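Uncharacterized protein (Enterococcus faecalis, PDB 3L1W) is of unknown function but belongs to the endonuclease/exonuclease/phosphatase family, which suggests a phosphodiester- or phosphate-ester-cleaving enzyme, possibly a 3'-5' RNA exonuclease. Local coordinates at residues E13-W18 / Q200-T205; A4-R9 / C28-F33; L127-H132 / E150-K155. One frame throughout, in Å; residues are numbered along the deposited sequence.

Contact 1 of 3, residues E13-W18 / Q200-T205; sequences EYDQDW and QNFTYT. With SO4 (sulfate ion), chain I.
Trp-18 and Phe-202 meet across two irregular backbones whose nearest CA atoms, those of this same pair, are 9.3 Å apart: residues 13-17 form a short 3-10 segment, and Gln-200 to Thr-203 a type I' beta turn. Side chains alone span that gap, burying 139 Å² in all. The indole directs the edge of its five-membered ring at one face of the Phe-202 ring, a T-shaped stack with the planes at 71° and the centroids 4.6 Å apart. Trp-18 NE1 comes to 3.3 Å from Phe-202 CE2, while the neighbouring CD1 lies over the same face, displaced toward the rim. With CG of Trp-18 anti to the backbone N (chi1 -154°), the torsion carries the indole toward the turn. Asp-15 arrives at the edge of the phenyl ring instead, its OD2 3.9 Å from Phe-202 CE1 and its carboxylate almost perpendicular to the ring plane. Within the turn, Phe-202 N donates to Gln-200 OE1 at 2.7 Å, approaching the carbonyl almost end-on, though the N-H itself is bent (134°). Beyond it, a sulfate, probably from the crystallisation liquor, is gripped by Tyr-204 N, Thr-205 N and Thr-205 OG1, the last at 2.8 Å from sulfate O3. Tyr-204 also stacks on Tyr-204 of the second subunit, so this loop takes part in the subunit interface. The chemistry implies a partly exposed aromatic junction of two surface loops, in which bonds from Trp-18 NE1 to Phe-238 O and between Asp-15 and Arg-9 probably limit how far indole and carboxylate can turn.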
# COMPACT_ATOMS: atom_id res chain seq x y z
N GLU A 13 17.06 0.51 23.81
CA GLU A 13 16.81 1.76 24.51
C GLU A 13 17.51 2.92 23.82
O GLU A 13 17.20 4.08 24.08
CB GLU A 13 17.20 1.65 25.99
CG GLU A 13 16.24 0.79 26.79
CD GLU A 13 16.58 0.75 28.26
OE1 GLU A 13 17.59 1.35 28.66
OE2 GLU A 13 15.82 0.10 29.02
N TYR A 14 18.44 2.60 22.93
CA TYR A 14 19.09 3.64 22.14
C TYR A 14 18.07 4.46 21.33
O TYR A 14 18.30 5.63 21.04
CB TYR A 14 20.15 3.04 21.21
CG TYR A 14 21.30 2.38 21.96
CD1 TYR A 14 22.07 3.09 22.87
CD2 TYR A 14 21.62 1.04 21.73
CE1 TYR A 14 23.12 2.49 23.55
CE2 TYR A 14 22.67 0.43 22.40
CZ TYR A 14 23.41 1.16 23.31
OH TYR A 14 24.45 0.55 23.98
N ASP A 15 16.94 3.84 20.99
CA ASP A 15 15.89 4.52 20.23
C ASP A 15 15.00 5.43 21.07
O ASP A 15 14.16 6.15 20.53
CB ASP A 15 15.03 3.52 19.46
CG ASP A 15 15.76 2.93 18.27
OD1 ASP A 15 16.65 3.61 17.73
OD2 ASP A 15 15.43 1.80 17.88
N GLN A 16 15.19 5.39 22.38
CA GLN A 16 14.53 6.31 23.30
C GLN A 16 13.01 6.32 23.09
O GLN A 16 12.36 5.30 23.30
CB GLN A 16 15.12 7.72 23.17
CG GLN A 16 16.57 7.80 23.61
CD GLN A 16 17.20 9.15 23.33
OE1 GLN A 16 16.89 9.80 22.33
NE2 GLN A 16 18.10 9.57 24.20
N ASP A 17 12.46 7.46 22.68
CA ASP A 17 11.01 7.58 22.55
C ASP A 17 10.48 6.87 21.30
O ASP A 17 9.29 6.99 20.96
CB ASP A 17 10.58 9.05 22.56
CG ASP A 17 10.98 9.79 21.30
OD1 ASP A 17 11.80 9.26 20.52
OD2 ASP A 17 10.48 10.91 21.09
N TRP A 18 11.35 6.14 20.62
CA TRP A 18 10.95 5.40 19.42
C TRP A 18 11.48 3.97 19.49
O TRP A 18 11.72 3.33 18.47
CB TRP A 18 11.42 6.13 18.15
CG TRP A 18 10.60 5.87 16.89
CD1 TRP A 18 11.09 5.58 15.64
CD2 TRP A 18 9.17 5.87 16.77
NE1 TRP A 18 10.04 5.41 14.75
CE2 TRP A 18 8.86 5.58 15.42
CE3 TRP A 18 8.11 6.09 17.67
CZ2 TRP A 18 7.54 5.49 14.95
CZ3 TRP A 18 6.81 6.01 17.20
CH2 TRP A 18 6.54 5.71 15.86
N GLN A 200 16.44 4.07 5.78
CA GLN A 200 16.34 5.52 5.97
C GLN A 200 16.80 6.00 7.35
O GLN A 200 16.78 7.20 7.62
CB GLN A 200 14.92 6.05 5.65
CG GLN A 200 13.79 5.03 5.72
CD GLN A 200 13.43 4.60 7.14
OE1 GLN A 200 13.94 5.15 8.12
NE2 GLN A 200 12.52 3.63 7.25
N ASN A 201 17.21 5.08 8.21
CA ASN A 201 17.75 5.46 9.51
C ASN A 201 16.76 6.26 10.37
O ASN A 201 17.17 7.09 11.19
CB ASN A 201 19.04 6.27 9.31
CG ASN A 201 19.91 6.30 10.55
OD1 ASN A 201 20.00 5.31 11.28
ND2 ASN A 201 20.56 7.43 10.79
N PHE A 202 15.46 6.00 10.19
CA PHE A 202 14.38 6.70 10.90
C PHE A 202 14.28 8.18 10.52
O PHE A 202 13.64 8.95 11.23
CB PHE A 202 14.51 6.59 12.43
CG PHE A 202 14.01 5.29 13.01
CD1 PHE A 202 14.78 4.60 13.93
CD2 PHE A 202 12.77 4.78 12.66
CE1 PHE A 202 14.34 3.42 14.49
CE2 PHE A 202 12.31 3.59 13.22
CZ PHE A 202 13.10 2.91 14.13
N THR A 203 14.89 8.57 9.41
CA THR A 203 14.82 9.96 8.97
C THR A 203 13.69 10.13 7.95
O THR A 203 13.83 9.74 6.79
CB THR A 203 16.14 10.42 8.37
OG1 THR A 203 17.20 10.13 9.29
CG2 THR A 203 16.10 11.92 8.09
N TYR A 204 12.58 10.69 8.41
CA TYR A 204 11.37 10.83 7.60
C TYR A 204 11.64 11.62 6.32
O TYR A 204 11.07 11.32 5.27
CB TYR A 204 10.28 11.49 8.44
CG TYR A 204 8.95 11.70 7.74
CD1 TYR A 204 8.15 10.63 7.38
CD2 TYR A 204 8.49 12.98 7.46
CE1 TYR A 204 6.94 10.82 6.75
CE2 TYR A 204 7.28 13.19 6.82
CZ TYR A 204 6.50 12.10 6.47
OH TYR A 204 5.30 12.30 5.84
N THR A 205 12.51 12.61 6.40
CA THR A 205 12.79 13.47 5.24
C THR A 205 14.03 13.06 4.45
O THR A 205 14.55 13.84 3.65
CB THR A 205 12.94 14.95 5.66
OG1 THR A 205 14.03 15.08 6.58
CG2 THR A 205 11.66 15.44 6.32
S SO4 I . 13.24 13.72 10.39
O1 SO4 I . 12.32 14.71 10.95
O2 SO4 I . 12.83 12.38 10.83
O3 SO4 I . 13.23 13.83 8.94
O4 SO4 I . 14.59 13.99 10.88

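Contact 2 of 3, residues A4-R9 / C28-F33; sequences ATYNVR and CQLINF
Tyr-6 reaches from strand 2-7 to Leu-30 and Ile-31 on helix 20-34, and its side chain carries nearly all of this buried contact. The CB points toward the helix, and a first torsion of -167° sets CG anti to the backbone N, sending the ring across the space between strand and helix; the closest CA atoms, those of Tyr-6 and Ile-31, are 9.2 Å apart. From CG the ring divides. On the CD2 side, Ile-31 CG1 sits at the edge near the ring plane, 4.3 Å from Tyr-6 CD2. One atom further, Tyr-6 CE2 lies 4.2 Å from Leu-30 CD2, which approaches the ring obliquely. At the tip, the hydroxyl oxygen OH touches Leu-30 CD1 at 3.8 Å, a van der Waals contact. Leu-30 comes from the opposite direction, its CG likewise anti to the backbone N (chi1 -177°), and thereby presents its two methyls to different parts of the tyrosine. Over one ring face lies Val-8 CG1, from the loop that follows the strand, 3.7 Å above the plane and displaced toward the rim. At the strand's last residue, Asn-7 OD1 accepts from Arg-9 N, two residues on, at 3.0 Å in the carbonyl plane, closing an Asx turn, while Asn-7 ND2 donates to Glu-43 and Asp-166. Val-27 adds to the helical surface against Tyr-6, and Tyr-193 of the second subunit packs on Leu-30. No hydrogen bond crosses between the two segments. The chemistry is therefore dispersive: aliphatic branches hold the aromatic ring by shape, seating the helix of the beta-alpha-beta unit 2-7, 20-34, 38-44 on its sheet, whereas Asn-7, beside it, is held by directional bonds.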
# COMPACT_ATOMS: atom_id res chain seq x y z
N ALA A 4 7.15 -10.55 1.17
CA ALA A 4 7.85 -9.34 1.61
C ALA A 4 8.97 -9.68 2.57
O ALA A 4 9.01 -10.77 3.15
CB ALA A 4 6.87 -8.38 2.27
N THR A 5 9.88 -8.73 2.75
CA THR A 5 10.87 -8.81 3.80
C THR A 5 10.87 -7.47 4.54
O THR A 5 10.68 -6.42 3.94
CB THR A 5 12.27 -9.18 3.25
OG1 THR A 5 13.23 -9.19 4.32
CG2 THR A 5 12.73 -8.19 2.18
N TYR A 6 11.06 -7.51 5.86
CA TYR A 6 10.96 -6.29 6.65
C TYR A 6 11.86 -6.43 7.87
O TYR A 6 11.63 -7.28 8.74
CB TYR A 6 9.50 -6.10 7.08
CG TYR A 6 9.12 -4.75 7.66
CD1 TYR A 6 9.92 -3.62 7.50
CD2 TYR A 6 7.91 -4.60 8.36
CE1 TYR A 6 9.54 -2.39 8.02
CE2 TYR A 6 7.53 -3.38 8.87
CZ TYR A 6 8.33 -2.28 8.71
OH TYR A 6 7.92 -1.07 9.24
N ASN A 7 12.90 -5.60 7.92
CA ASN A 7 13.73 -5.49 9.10
C ASN A 7 13.03 -4.48 10.00
O ASN A 7 12.94 -3.29 9.65
CB ASN A 7 15.13 -5.01 8.71
CG ASN A 7 16.05 -4.85 9.91
OD1 ASN A 7 15.63 -4.44 10.99
ND2 ASN A 7 17.33 -5.16 9.72
N VAL A 8 12.52 -4.96 11.14
CA VAL A 8 11.63 -4.14 11.96
C VAL A 8 12.33 -3.35 13.05
O VAL A 8 11.66 -2.68 13.85
CB VAL A 8 10.47 -4.97 12.57
CG1 VAL A 8 9.62 -5.59 11.46
CG2 VAL A 8 11.00 -6.04 13.55
N ARG A 9 13.67 -3.41 13.07
CA ARG A 9 14.53 -2.73 14.05
C ARG A 9 14.46 -3.34 15.46
O ARG A 9 13.41 -3.34 16.11
CB ARG A 9 14.27 -1.22 14.07
CG ARG A 9 14.99 -0.45 15.20
CD ARG A 9 16.50 -0.39 15.02
NE ARG A 9 17.06 0.59 15.96
CZ ARG A 9 18.35 0.86 16.09
NH1 ARG A 9 19.25 0.23 15.34
NH2 ARG A 9 18.76 1.78 16.98
N CYS A 28 2.96 -3.64 13.37
CA CYS A 28 2.02 -4.75 13.23
C CYS A 28 0.83 -4.40 12.34
O CYS A 28 0.34 -5.24 11.58
CB CYS A 28 1.55 -5.23 14.60
SG CYS A 28 2.86 -6.06 15.54
N GLN A 29 0.36 -3.16 12.42
CA GLN A 29 -0.75 -2.73 11.57
C GLN A 29 -0.32 -2.67 10.11
O GLN A 29 -1.11 -2.95 9.21
CB GLN A 29 -1.29 -1.38 12.04
CG GLN A 29 -2.12 -1.50 13.31
CD GLN A 29 -2.36 -0.17 13.97
OE1 GLN A 29 -2.07 0.87 13.39
NE2 GLN A 29 -2.86 -0.20 15.20
N LEU A 30 0.93 -2.29 9.87
CA LEU A 30 1.44 -2.26 8.51
C LEU A 30 1.41 -3.67 7.93
O LEU A 30 0.92 -3.89 6.82
CB LEU A 30 2.86 -1.69 8.48
CG LEU A 30 3.55 -1.50 7.12
CD1 LEU A 30 4.70 -0.50 7.27
CD2 LEU A 30 4.08 -2.81 6.53
N ILE A 31 1.94 -4.62 8.69
CA ILE A 31 1.94 -6.02 8.28
C ILE A 31 0.51 -6.52 8.02
O ILE A 31 0.24 -7.14 6.99
CB ILE A 31 2.66 -6.89 9.34
CG1 ILE A 31 4.15 -6.52 9.37
CG2 ILE A 31 2.46 -8.38 9.05
CD1 ILE A 31 4.91 -7.03 10.60
N ASN A 32 -0.41 -6.22 8.93
CA ASN A 32 -1.79 -6.69 8.73
C ASN A 32 -2.44 -6.11 7.49
O ASN A 32 -3.19 -6.80 6.79
CB ASN A 32 -2.66 -6.38 9.94
CG ASN A 32 -2.33 -7.26 11.12
OD1 ASN A 32 -1.69 -8.30 10.99
ND2 ASN A 32 -2.80 -6.85 12.29
N PHE A 33 -2.16 -4.84 7.23
CA PHE A 33 -2.75 -4.13 6.10
C PHE A 33 -2.24 -4.64 4.76
O PHE A 33 -3.02 -4.86 3.84
CB PHE A 33 -2.54 -2.62 6.21
CG PHE A 33 -3.02 -1.86 5.01
CD1 PHE A 33 -4.38 -1.66 4.80
CD2 PHE A 33 -2.12 -1.36 4.08
CE1 PHE A 33 -4.83 -0.95 3.68
CE2 PHE A 33 -2.57 -0.65 2.95
CZ PHE A 33 -3.92 -0.46 2.76

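Contact 3 of 3, residues L127-H132 / E150-K155; sequences LVINVH and EELHDK. With SO4 (sulfate ion), chain J.
No flat group lies between the touching residues Leu-127, Ile-129, Leu-152 and Lys-155; the imidazole of His-153, on the same segment but far from the strand, instead meets a sulfate at its edge, with the sulfur in the ring plane. His-153 NE2 donates to sulfate O2 at 3.0 Å with an angle of 158°, and weakly to O1; Lys-182 also binds this ion, which is probably from the crystallisation liquor. Across the segments the contact is aliphatic. Ile-129 and Leu-152 reach toward each other tip to tip, Ile-129 CD1 lying 3.7 Å from Leu-152 CD1. Leu-127 crosses Lys-155 at about a right angle, with its CD2 3.7 Å from Lys-155 CB. The lysine CG is anti to the carbonyl carbon (chi1 -69°), and the chain bends at chi4, so that NZ departs from the strand while CB and CD stay by Leu-127. Trp-114 of strand 111-119 touches Leu-127, Leu-152 and Lys-155, adding to the apolar patch. Leu-152 is both the first residue to leave helix 138-151 and the N-cap of helix 153-158. This is helix-on-sheet packing at a helix-helix junction, consistent with an outer layer of the alpha/beta sandwich of the DNase I-like fold.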
# COMPACT_ATOMS: atom_id res chain seq x y z
N LEU A 127 11.23 -23.00 -1.45
CA LEU A 127 12.08 -22.69 -0.30
C LEU A 127 12.14 -21.20 -0.03
O LEU A 127 12.32 -20.39 -0.95
CB LEU A 127 13.49 -23.23 -0.56
CG LEU A 127 14.55 -22.94 0.50
CD1 LEU A 127 14.20 -23.62 1.81
CD2 LEU A 127 15.92 -23.41 0.00
N VAL A 128 11.97 -20.82 1.24
CA VAL A 128 12.18 -19.43 1.67
C VAL A 128 13.37 -19.37 2.63
O VAL A 128 13.43 -20.14 3.59
CB VAL A 128 10.95 -18.87 2.38
CG1 VAL A 128 11.22 -17.46 2.92
CG2 VAL A 128 9.74 -18.87 1.45
N ILE A 129 14.31 -18.47 2.38
CA ILE A 129 15.48 -18.30 3.24
C ILE A 129 15.52 -16.86 3.73
O ILE A 129 15.61 -15.94 2.94
CB ILE A 129 16.80 -18.59 2.49
CG1 ILE A 129 16.77 -19.97 1.82
CG2 ILE A 129 17.99 -18.46 3.43
CD1 ILE A 129 17.95 -20.23 0.87
N ASN A 130 15.44 -16.69 5.05
CA ASN A 130 15.46 -15.37 5.69
C ASN A 130 16.90 -14.99 5.98
O ASN A 130 17.57 -15.63 6.79
CB ASN A 130 14.64 -15.41 6.98
CG ASN A 130 14.44 -14.04 7.60
OD1 ASN A 130 15.19 -13.11 7.32
ND2 ASN A 130 13.43 -13.92 8.45
N VAL A 131 17.37 -13.94 5.30
CA VAL A 131 18.75 -13.47 5.36
C VAL A 131 18.94 -12.29 6.32
O VAL A 131 18.22 -11.30 6.23
CB VAL A 131 19.18 -12.98 3.95
CG1 VAL A 131 20.56 -12.36 4.00
CG2 VAL A 131 19.13 -14.15 2.95
N HIS A 132 19.92 -12.38 7.22
CA HIS A 132 20.42 -11.17 7.88
C HIS A 132 21.91 -11.28 8.08
O HIS A 132 22.38 -11.92 9.03
CB HIS A 132 19.72 -10.91 9.22
CG HIS A 132 19.99 -9.54 9.76
ND1 HIS A 132 19.60 -9.13 11.02
CD2 HIS A 132 20.61 -8.47 9.20
CE1 HIS A 132 19.98 -7.88 11.22
NE2 HIS A 132 20.59 -7.45 10.13
N GLU A 150 26.05 -23.14 0.96
CA GLU A 150 26.57 -24.50 1.12
C GLU A 150 25.60 -25.35 1.94
O GLU A 150 25.29 -26.49 1.56
CB GLU A 150 27.94 -24.45 1.80
CG GLU A 150 29.03 -23.83 0.94
CD GLU A 150 30.39 -23.85 1.61
OE1 GLU A 150 30.47 -24.19 2.81
OE2 GLU A 150 31.39 -23.51 0.92
N GLU A 151 25.14 -24.80 3.06
CA GLU A 151 24.33 -25.56 4.00
C GLU A 151 23.00 -25.96 3.38
O GLU A 151 22.48 -27.05 3.65
CB GLU A 151 24.12 -24.75 5.28
CG GLU A 151 23.31 -25.44 6.36
CD GLU A 151 24.08 -26.53 7.11
OE1 GLU A 151 25.31 -26.67 6.91
OE2 GLU A 151 23.44 -27.27 7.89
N LEU A 152 22.45 -25.08 2.54
CA LEU A 152 21.17 -25.33 1.88
C LEU A 152 21.35 -25.67 0.40
O LEU A 152 20.39 -25.58 -0.37
CB LEU A 152 20.22 -24.14 2.04
CG LEU A 152 19.73 -23.85 3.46
CD1 LEU A 152 18.93 -22.52 3.56
CD2 LEU A 152 18.89 -25.01 3.98
N HIS A 153 22.56 -26.05 0.00
CA HIS A 153 22.84 -26.27 -1.42
C HIS A 153 21.84 -27.22 -2.07
O HIS A 153 21.29 -26.93 -3.13
CB HIS A 153 24.26 -26.78 -1.62
CG HIS A 153 24.68 -26.87 -3.06
ND1 HIS A 153 24.32 -27.93 -3.87
CD2 HIS A 153 25.43 -26.05 -3.82
CE1 HIS A 153 24.82 -27.74 -5.07
NE2 HIS A 153 25.50 -26.61 -5.07
N ASP A 154 21.59 -28.36 -1.42
CA ASP A 154 20.68 -29.37 -1.96
C ASP A 154 19.25 -28.85 -2.14
O ASP A 154 18.60 -29.12 -3.16
CB ASP A 154 20.68 -30.62 -1.08
CG ASP A 154 20.22 -30.34 0.35
OD1 ASP A 154 20.34 -29.19 0.82
OD2 ASP A 154 19.73 -31.29 1.00
N LYS A 155 18.74 -28.13 -1.14
CA LYS A 155 17.38 -27.60 -1.20
C LYS A 155 17.24 -26.53 -2.26
O LYS A 155 16.24 -26.49 -2.99
CB LYS A 155 16.98 -27.00 0.15
CG LYS A 155 16.79 -27.99 1.28
CD LYS A 155 16.13 -27.29 2.47
CE LYS A 155 16.47 -27.98 3.77
NZ LYS A 155 16.02 -29.40 3.78
S SO4 J . 27.58 -25.04 -7.46
O1 SO4 J . 27.52 -24.53 -6.10
O2 SO4 J . 26.35 -25.74 -7.79
O3 SO4 J . 27.77 -23.92 -8.38
O4 SO4 J . 28.71 -25.95 -7.60

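In the fold
Contacts 1 and 2 are joined directly: Asp-15 OD2 and Arg-9 NE form a 2.8 Å salt bridge, and Phe-202 CE1 packs on Arg-9 CG at 4.0 Å, although the contact centres are about 16 Å apart. Both also touch the second subunit. Contacts 2 and 3 lie on opposite sides of the chain's centre, about 22 Å between centres, yet meet where Asn-7 ND2 comes 4.0 Å from His-132 NE2. Asp-166, Glu-43 and Asn-168 gather there too, a polar cluster consistent with the active-site region of DNase I-like enzymes. Contact 3 is nested within the loop closed by contact 1 without touching it, their nearest atoms being about 13 Å apart.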